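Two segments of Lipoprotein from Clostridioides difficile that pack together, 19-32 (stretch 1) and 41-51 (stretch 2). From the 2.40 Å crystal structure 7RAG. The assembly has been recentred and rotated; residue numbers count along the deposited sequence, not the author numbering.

Stretch 1 (19-32) ISDMNYYSCKAEVE
Stretch 2, residues 41-51: NYVLIHTYKKT

The strongest polar interactions are the backbone ladders between two adjacent antiparallel strands, 24-32 and 41-51. Tyr25-Tyr48, Cys27-His46, Ala29-Leu44 and Val31-Tyr42 are hydrogen-bonded pairs, each closed by two N-to-O bonds. Tyr25 N to Tyr48 O and Tyr48 N to Tyr25 O are both 2.9 Å, as are Cys27 N to His46 O and His46 N to Cys27 O. Ala29 N reaches Leu44 O at 2.8 Å with an N-H...O angle of 179°, and Leu44 N returns to Ala29 O at 2.9 Å. Val31 N to Tyr42 O and Tyr42 N to Val31 O, again 2.9 Å, complete the set.

The strands' N-to-C directions differ by 157° and their axes approach to 4.7 Å. Register follows a constant sum of 73: Tyr24 faces Lys49, Ser26 faces Thr47, Lys28 faces Ile45 and Glu32 faces Asn41. All strand residues sit in the extended region, with phi from -82° (Lys50) to -158° (Cys27) and psi from 115° (Glu30) to 165° (Cys27). CA-CA separations confirm the alternation: Cys27 CA to His46 CA is 5.4 Å and Val31 CA to Tyr42 CA 5.1 Å, whereas in the non-hydrogen-bonded pairs that alternate with them Tyr24 CA to Lys49 CA is 4.4 Å and Lys28 CA to Ile45 CA 4.6 Å. There the CA hydrogens turn inward, giving CA-H...O contacts such as Tyr24 CA to Tyr48 O at 3.0 Å and Ser26 CA to His46 O at 3.2 Å.

Beyond the last bridge, Lys50 N donates to Asn23 O at 2.9 Å (172°). The Lys50 side chain, its CA-to-CB bond directed toward stretch 1 (chi1 -141°, chi2 t, chi3 m, chi4 t), brings NZ to Asn23 OD1 at 2.9 Å. Asn23 (chi1 m) has its CA-to-CB bond directed away, yet its end comes nearer. The same NZ makes weak hydrogen bonds to Met22 O at 3.0 Å and Ser20 O at 3.4 Å, so one ammonium gathers three oxygens, from Ser20, Met22 and Asn23, ahead of the strand.

On the sheet face bearing Tyr25, Cys27, Ala29 and Val31, the packing is buried. Tyr25 (chi1 p, 82°) lays its ring against Tyr48 (chi1 t): Tyr48 CB lies 3.7 Å from the Tyr25 ring centroid, 22° off the normal, with Tyr25 CE1 3.5 Å from Tyr48 CB. The two rings are inclined at 28° with centroids 5.4 Å apart, slid so that they barely overlap. Ala29 CB covers one face of the His46 ring (chi1 m), 3.9 Å from its centroid, while Cys27 SG (chi1 p) approaches that ring obliquely at 5.0 Å from the centroid. Val31 CG2 meets Leu44 CD1 at 3.8 Å, with Val31 chi1 t and Leu44 m,p.

The other face is more open. Ser26 OG (chi1 t) and Thr47 OG1 (chi1 m) share a weak hydrogen bond of 3.3 Å. Lys28 CG packs on Val43 CG1 at 3.7 Å, and Lys28 NZ makes a long salt bridge to Glu30 OE2 at 3.9 Å within its own strand. In all, 1011 Å² is buried.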

# COMPACT_ATOMS: atom_id res chain seq x y z
N ILE A 19 -17.19 19.90 -10.15
CA ILE A 19 -16.42 19.02 -9.28
C ILE A 19 -16.47 17.56 -9.75
O ILE A 19 -15.56 16.79 -9.43
CB ILE A 19 -16.86 19.11 -7.81
CG1 ILE A 19 -18.33 18.73 -7.65
CG2 ILE A 19 -16.59 20.50 -7.28
CD1 ILE A 19 -18.77 18.67 -6.21
N SER A 20 -17.50 17.17 -10.52
CA SER A 20 -17.55 15.80 -11.01
C SER A 20 -16.49 15.53 -12.06
O SER A 20 -15.85 14.48 -12.05
CB SER A 20 -18.94 15.50 -11.55
OG SER A 20 -19.24 14.13 -11.40
N ASP A 21 -16.28 16.47 -12.99
CA ASP A 21 -15.29 16.30 -14.05
C ASP A 21 -13.87 16.52 -13.57
O ASP A 21 -12.93 16.23 -14.30
CB ASP A 21 -15.58 17.26 -15.20
CG ASP A 21 -16.98 17.08 -15.75
OD1 ASP A 21 -17.52 15.96 -15.63
OD2 ASP A 21 -17.55 18.06 -16.30
N MSE A 22 -13.70 17.01 -12.36
CA MSE A 22 -12.40 17.26 -11.81
C MSE A 22 -11.60 15.97 -11.82
O MSE A 22 -12.09 14.95 -11.37
CB MSE A 22 -12.57 17.79 -10.38
CG MSE A 22 -11.70 18.94 -9.99
SE MSE A 22 -12.55 19.88 -8.48
CE MSE A 22 -13.53 21.26 -9.49
N ASN A 23 -10.38 16.00 -12.34
CA ASN A 23 -9.47 14.87 -12.23
C ASN A 23 -8.27 15.19 -11.36
O ASN A 23 -7.51 14.28 -11.01
CB ASN A 23 -8.98 14.42 -13.62
CG ASN A 23 -10.07 13.73 -14.45
OD1 ASN A 23 -10.92 13.00 -13.92
ND2 ASN A 23 -10.06 13.98 -15.77
N TYR A 24 -8.09 16.46 -11.01
CA TYR A 24 -7.01 16.92 -10.16
C TYR A 24 -7.45 18.23 -9.52
O TYR A 24 -8.10 19.06 -10.16
CB TYR A 24 -5.73 17.13 -10.96
CG TYR A 24 -4.66 17.86 -10.20
CD1 TYR A 24 -3.70 17.16 -9.47
CD2 TYR A 24 -4.61 19.25 -10.18
CE1 TYR A 24 -2.72 17.82 -8.76
CE2 TYR A 24 -3.64 19.93 -9.47
CZ TYR A 24 -2.70 19.20 -8.76
OH TYR A 24 -1.71 19.86 -8.06
N TYR A 25 -7.12 18.41 -8.25
CA TYR A 25 -7.23 19.74 -7.68
C TYR A 25 -6.18 19.89 -6.60
O TYR A 25 -5.62 18.92 -6.10
CB TYR A 25 -8.65 20.05 -7.15
CG TYR A 25 -9.05 19.56 -5.78
CD1 TYR A 25 -10.04 18.60 -5.63
CD2 TYR A 25 -8.50 20.10 -4.63
CE1 TYR A 25 -10.43 18.15 -4.38
CE2 TYR A 25 -8.88 19.66 -3.38
CZ TYR A 25 -9.85 18.68 -3.27
OH TYR A 25 -10.23 18.24 -2.03
N SER A 26 -5.89 21.14 -6.28
CA SER A 26 -4.88 21.41 -5.28
C SER A 26 -5.20 22.75 -4.65
O SER A 26 -5.58 23.69 -5.35
CB SER A 26 -3.48 21.44 -5.87
OG SER A 26 -2.52 21.16 -4.87
N CYS A 27 -5.03 22.83 -3.34
CA CYS A 27 -5.30 24.09 -2.67
C CYS A 27 -4.56 24.12 -1.35
O CYS A 27 -4.05 23.11 -0.87
CB CYS A 27 -6.80 24.30 -2.44
SG CYS A 27 -7.55 23.18 -1.27
N LYS A 28 -4.48 25.33 -0.81
CA LYS A 28 -4.01 25.58 0.54
C LYS A 28 -5.24 25.67 1.44
O LYS A 28 -6.22 26.34 1.10
CB LYS A 28 -3.19 26.88 0.56
CG LYS A 28 -2.12 26.97 1.62
CD LYS A 28 -1.37 28.31 1.52
CE LYS A 28 -1.98 29.38 2.41
NZ LYS A 28 -1.08 30.56 2.53
N ALA A 29 -5.21 24.97 2.57
CA ALA A 29 -6.31 24.95 3.53
C ALA A 29 -5.83 25.54 4.84
O ALA A 29 -4.93 24.98 5.49
CB ALA A 29 -6.85 23.53 3.74
N GLU A 30 -6.40 26.68 5.23
CA GLU A 30 -6.17 27.26 6.54
C GLU A 30 -7.27 26.78 7.47
O GLU A 30 -8.44 27.12 7.27
CB GLU A 30 -6.17 28.79 6.46
CG GLU A 30 -5.20 29.30 5.43
CD GLU A 30 -5.19 30.81 5.33
OE1 GLU A 30 -6.04 31.47 5.99
OE2 GLU A 30 -4.32 31.32 4.59
N VAL A 31 -6.91 26.01 8.49
CA VAL A 31 -7.89 25.35 9.34
C VAL A 31 -7.81 25.93 10.73
O VAL A 31 -6.73 25.98 11.33
CB VAL A 31 -7.67 23.83 9.39
CG1 VAL A 31 -8.75 23.19 10.22
CG2 VAL A 31 -7.63 23.24 7.98
N GLU A 32 -8.94 26.38 11.26
CA GLU A 32 -9.07 26.75 12.66
C GLU A 32 -9.83 25.65 13.41
O GLU A 32 -10.91 25.22 12.98
CB GLU A 32 -9.79 28.09 12.81
CG GLU A 32 -9.83 28.58 14.25
CD GLU A 32 -10.84 29.72 14.52
OE1 GLU A 32 -12.07 29.52 14.30
OE2 GLU A 32 -10.41 30.80 14.97
N ASN A 41 -4.47 26.98 14.94
CA ASN A 41 -4.53 27.13 13.50
C ASN A 41 -3.51 26.21 12.82
O ASN A 41 -2.50 25.84 13.41
CB ASN A 41 -4.36 28.58 13.11
CG ASN A 41 -5.56 29.43 13.55
OD1 ASN A 41 -6.67 29.21 13.10
ND2 ASN A 41 -5.34 30.35 14.47
N TYR A 42 -3.88 25.73 11.64
CA TYR A 42 -3.03 24.85 10.87
C TYR A 42 -3.09 25.28 9.42
O TYR A 42 -4.08 25.86 8.99
CB TYR A 42 -3.49 23.40 11.00
CG TYR A 42 -3.62 22.95 12.41
CD1 TYR A 42 -2.56 22.32 13.06
CD2 TYR A 42 -4.81 23.13 13.11
CE1 TYR A 42 -2.68 21.90 14.36
CE2 TYR A 42 -4.94 22.70 14.40
CZ TYR A 42 -3.86 22.09 15.03
OH TYR A 42 -4.00 21.68 16.33
N VAL A 43 -2.02 25.02 8.67
CA VAL A 43 -2.09 25.16 7.22
C VAL A 43 -1.67 23.85 6.59
O VAL A 43 -0.61 23.29 6.90
CB VAL A 43 -1.23 26.33 6.70
CG1 VAL A 43 -1.26 26.37 5.20
CG2 VAL A 43 -1.77 27.64 7.23
N LEU A 44 -2.53 23.33 5.73
CA LEU A 44 -2.28 22.11 5.00
C LEU A 44 -2.31 22.44 3.52
O LEU A 44 -2.90 23.44 3.11
CB LEU A 44 -3.35 21.03 5.31
CG LEU A 44 -3.40 20.56 6.76
CD1 LEU A 44 -4.29 21.46 7.62
CD2 LEU A 44 -3.83 19.12 6.86
N ILE A 45 -1.66 21.59 2.73
CA ILE A 45 -1.93 21.54 1.30
C ILE A 45 -2.76 20.29 1.02
O ILE A 45 -2.44 19.20 1.52
CB ILE A 45 -0.63 21.56 0.48
CG1 ILE A 45 0.09 22.88 0.79
CG2 ILE A 45 -0.94 21.45 -1.01
CD1 ILE A 45 1.53 22.89 0.43
N HIS A 46 -3.87 20.47 0.32
CA HIS A 46 -4.73 19.40 -0.14
C HIS A 46 -4.46 19.15 -1.60
O HIS A 46 -4.55 20.08 -2.41
CB HIS A 46 -6.21 19.75 -0.02
CG HIS A 46 -6.70 19.82 1.38
ND1 HIS A 46 -8.03 20.01 1.69
CD2 HIS A 46 -6.04 19.72 2.56
CE1 HIS A 46 -8.17 20.03 3.00
NE2 HIS A 46 -6.98 19.85 3.54
N THR A 47 -4.16 17.90 -1.93
CA THR A 47 -4.02 17.48 -3.31
C THR A 47 -4.97 16.33 -3.61
O THR A 47 -5.10 15.38 -2.82
CB THR A 47 -2.58 17.09 -3.58
OG1 THR A 47 -1.76 18.26 -3.45
CG2 THR A 47 -2.42 16.55 -4.98
N TYR A 48 -5.64 16.41 -4.74
CA TYR A 48 -6.51 15.36 -5.22
C TYR A 48 -6.11 14.99 -6.64
O TYR A 48 -5.99 15.86 -7.50
CB TYR A 48 -7.96 15.82 -5.19
CG TYR A 48 -8.94 14.95 -5.95
CD1 TYR A 48 -9.41 13.77 -5.40
CD2 TYR A 48 -9.44 15.34 -7.18
CE1 TYR A 48 -10.34 12.99 -6.05
CE2 TYR A 48 -10.39 14.55 -7.85
CZ TYR A 48 -10.83 13.37 -7.27
OH TYR A 48 -11.75 12.57 -7.90
N LYS A 49 -5.88 13.70 -6.88
CA LYS A 49 -5.82 13.15 -8.23
C LYS A 49 -6.75 11.95 -8.31
O LYS A 49 -6.81 11.14 -7.39
CB LYS A 49 -4.38 12.77 -8.64
CG LYS A 49 -3.61 11.89 -7.66
N LYS A 50 -7.52 11.88 -9.39
CA LYS A 50 -8.29 10.67 -9.71
C LYS A 50 -7.34 9.69 -10.40
O LYS A 50 -6.64 10.07 -11.34
CB LYS A 50 -9.48 11.02 -10.60
CG LYS A 50 -10.74 10.25 -10.27
CD LYS A 50 -11.85 10.51 -11.28
CE LYS A 50 -12.51 11.85 -11.04
NZ LYS A 50 -13.25 12.33 -12.24
N THR A 51 -7.25 8.47 -9.89
CA THR A 51 -6.21 7.55 -10.33
C THR A 51 -6.83 6.23 -10.78
O THR A 51 -7.94 5.87 -10.38
CB THR A 51 -5.16 7.27 -9.24
OG1 THR A 51 -5.69 6.36 -8.27
CG2 THR A 51 -4.76 8.54 -8.53